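Local coordinates for protein choloylglycine hydrolase (Clostridium perfringens, PDB 2BJG) that hydrolyses the amide bond of glycine- and taurine-conjugated bile salts and also acts as a bile acid amine N-acyltransferase, at residues S29-P34 with N312-Y317. Sequence-based numbering, arbitrary orientation.
Sequences SIIFIP and NEIKTY
Ile-30 and Phe-32 pair with Tyr-317 and Lys-315 through four antiparallel backbone hydrogen bonds. Ile-30 N gives its hydrogen to Tyr-317 O at 3.0 Å. In return, Tyr-317 N bonds to Ile-30 O at 2.9 Å. Two residues on, Phe-32 N meets Lys-315 O at 2.7 Å in an almost straight bond (175° at the hydrogen), while Lys-315 N bonds back to Phe-32 O. Two of these carbonyls also receive CA-H...O contacts, from Thr-316 CA to Ile-30 O (3.1 Å) and from Ile-314 CA to Phe-32 O. Ile-31 and Thr-316 form the non-hydrogen-bonded pair between them.

This is how the chain's C-terminal part joins an N-terminal strand: 315-318 runs along one edge of 29-33, whose other edge bonds to strand 54-61 at Gly-58, Gly-56 and Val-54. The protein is an Ntn hydrolase of the choloylglycine hydrolase family, and this sheet is distinct from the one that contains strand 3-8. Ile-30 lies about 10 Å, side chain to side chain, from the deoxycholate-binding Arg-18.

Apolar contacts line both faces. On one, Ile-31 CG2 meets Ile-314 CG2 at 3.7 Å, the two side chains crossing at a slant, and Ile-31 CD1 lies alongside Thr-316 CG2. Ile-314 turns CG1 away from its carbonyl carbon (chi1 -70°), placing it beside Ile-33 CG1; Pro-65 and Phe-67 of strand 64-67 pack on this isoleucine group. On the other face Ile-30 CB touches Tyr-317 CB at 3.9 Å, and Lys-315 CB sits at the edge of the Phe-32 ring, near its plane. Tyr-317 also packs on Asn-329 of the second subunit.

Beyond the paired residues, Pro-34 has no N-H to offer, and its CD rests 3.3 Å from Glu-313 O.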
loop_
_atom_site.group_PDB
_atom_site.type_symbol
_atom_site.label_atom_id
_atom_site.label_comp_id
_atom_site.label_asym_id
_atom_site.label_seq_id
_atom_site.Cartn_x
_atom_site.Cartn_y
_atom_site.Cartn_z
ATOM N N SER A 29 -25.051 2.803 -29.064
ATOM C CA SER A 29 -26.059 1.769 -29.207
ATOM C C SER A 29 -25.370 0.496 -29.681
ATOM O O SER A 29 -24.208 0.522 -30.086
ATOM C CB SER A 29 -27.135 2.205 -30.204
ATOM O OG SER A 29 -26.580 2.423 -31.485
ATOM N N ILE A 30 -26.083 -0.620 -29.618
ATOM C CA ILE A 30 -25.584 -1.869 -30.180
ATOM C C ILE A 30 -25.784 -1.826 -31.692
ATOM O O ILE A 30 -26.895 -1.600 -32.163
ATOM C CB ILE A 30 -26.309 -3.100 -29.578
ATOM C CG1 ILE A 30 -26.269 -3.067 -28.046
ATOM C CG2 ILE A 30 -25.713 -4.397 -30.117
ATOM C CD1 ILE A 30 -24.918 -3.336 -27.456
ATOM N N ILE A 31 -24.705 -2.035 -32.444
ATOM C CA ILE A 31 -24.754 -1.957 -33.901
ATOM C C ILE A 31 -24.496 -3.318 -34.527
ATOM O O ILE A 31 -23.492 -3.962 -34.220
ATOM C CB ILE A 31 -23.693 -0.969 -34.474
ATOM C CG1 ILE A 31 -23.558 0.303 -33.617
ATOM C CG2 ILE A 31 -23.970 -0.658 -35.945
ATOM C CD1 ILE A 31 -24.762 1.206 -33.611
ATOM N N PHE A 32 -25.405 -3.746 -35.405
ATOM C CA PHE A 32 -25.191 -4.929 -36.236
ATOM C C PHE A 32 -24.998 -4.529 -37.697
ATOM O O PHE A 32 -25.765 -3.732 -38.236
ATOM C CB PHE A 32 -26.349 -5.927 -36.107
ATOM C CG PHE A 32 -26.298 -7.051 -37.114
ATOM C CD1 PHE A 32 -25.395 -8.106 -36.961
ATOM C CD2 PHE A 32 -27.146 -7.046 -38.223
ATOM C CE1 PHE A 32 -25.343 -9.146 -37.893
ATOM C CE2 PHE A 32 -27.104 -8.076 -39.165
ATOM C CZ PHE A 32 -26.201 -9.130 -39.002
ATOM N N ILE A 33 -23.961 -5.083 -38.320
ATOM C CA ILE A 33 -23.696 -4.866 -39.742
ATOM C C ILE A 33 -23.599 -6.221 -40.444
ATOM O O ILE A 33 -22.758 -7.051 -40.086
ATOM C CB ILE A 33 -22.396 -4.043 -39.989
ATOM C CG1 ILE A 33 -22.399 -2.750 -39.161
ATOM C CG2 ILE A 33 -22.226 -3.752 -41.485
ATOM C CD1 ILE A 33 -21.094 -1.946 -39.220
ATOM N N PRO A 34 -24.470 -6.461 -41.444
ATOM C CA PRO A 34 -24.371 -7.716 -42.188
ATOM C C PRO A 34 -23.096 -7.751 -43.035
ATOM O O PRO A 34 -22.434 -6.720 -43.200
ATOM C CB PRO A 34 -25.628 -7.707 -43.070
ATOM C CG PRO A 34 -26.007 -6.280 -43.200
ATOM C CD PRO A 34 -25.575 -5.611 -41.922
ATOM N N ASN A 312 -29.297 -6.315 -45.851
ATOM C CA ASN A 312 -28.885 -5.117 -46.581
ATOM C C ASN A 312 -29.008 -3.826 -45.762
ATOM O O ASN A 312 -28.833 -2.720 -46.297
ATOM C CB ASN A 312 -29.687 -5.002 -47.877
ATOM C CG ASN A 312 -31.173 -5.129 -47.646
ATOM O OD1 ASN A 312 -31.805 -4.233 -47.081
ATOM N ND2 ASN A 312 -31.747 -6.247 -48.083
ATOM N N GLU A 313 -29.313 -3.980 -44.472
ATOM C CA GLU A 313 -29.467 -2.852 -43.558
ATOM C C GLU A 313 -28.634 -3.016 -42.286
ATOM O O GLU A 313 -28.531 -4.114 -41.732
ATOM C CB GLU A 313 -30.934 -2.693 -43.151
ATOM C CG GLU A 313 -31.833 -2.006 -44.175
ATOM C CD GLU A 313 -33.289 -1.984 -43.738
ATOM O OE1 GLU A 313 -33.575 -1.538 -42.603
ATOM O OE2 GLU A 313 -34.154 -2.418 -44.531
ATOM N N ILE A 314 -28.048 -1.912 -41.830
ATOM C CA ILE A 314 -27.522 -1.827 -40.468
ATOM C C ILE A 314 -28.708 -1.853 -39.495
ATOM O O ILE A 314 -29.737 -1.217 -39.739
ATOM C CB ILE A 314 -26.665 -0.546 -40.259
ATOM C CG1 ILE A 314 -25.350 -0.649 -41.036
ATOM C CG2 ILE A 314 -26.392 -0.295 -38.776
ATOM C CD1 ILE A 314 -24.521 0.630 -41.042
ATOM N N LYS A 315 -28.570 -2.620 -38.419
ATOM C CA LYS A 315 -29.571 -2.644 -37.361
ATOM C C LYS A 315 -28.952 -2.148 -36.059
ATOM O O LYS A 315 -27.797 -2.456 -35.759
ATOM C CB LYS A 315 -30.165 -4.055 -37.209
ATOM C CG LYS A 315 -31.209 -4.232 -36.096
ATOM C CD LYS A 315 -32.422 -3.316 -36.275
ATOM C CE LYS A 315 -33.390 -3.424 -35.108
ATOM N NZ LYS A 315 -34.424 -4.485 -35.323
ATOM N N THR A 316 -29.717 -1.356 -35.307
ATOM C CA THR A 316 -29.281 -0.881 -33.998
ATOM C C THR A 316 -30.238 -1.305 -32.880
ATOM O O THR A 316 -31.432 -1.527 -33.113
ATOM C CB THR A 316 -29.067 0.662 -33.965
ATOM O OG1 THR A 316 -30.333 1.332 -33.977
ATOM C CG2 THR A 316 -28.215 1.131 -35.151
ATOM N N TYR A 317 -29.699 -1.415 -31.669
ATOM C CA TYR A 317 -30.482 -1.757 -30.484
ATOM C C TYR A 317 -30.206 -0.744 -29.392
ATOM O O TYR A 317 -29.040 -0.433 -29.105
ATOM C CB TYR A 317 -30.147 -3.169 -29.998
ATOM C CG TYR A 317 -30.471 -4.223 -31.020
ATOM C CD1 TYR A 317 -31.750 -4.772 -31.092
ATOM C CD2 TYR A 317 -29.511 -4.650 -31.937
ATOM C CE1 TYR A 317 -32.064 -5.730 -32.037
ATOM C CE2 TYR A 317 -29.816 -5.612 -32.893
ATOM C CZ TYR A 317 -31.095 -6.143 -32.932
ATOM O OH TYR A 317 -31.430 -7.089 -33.862
#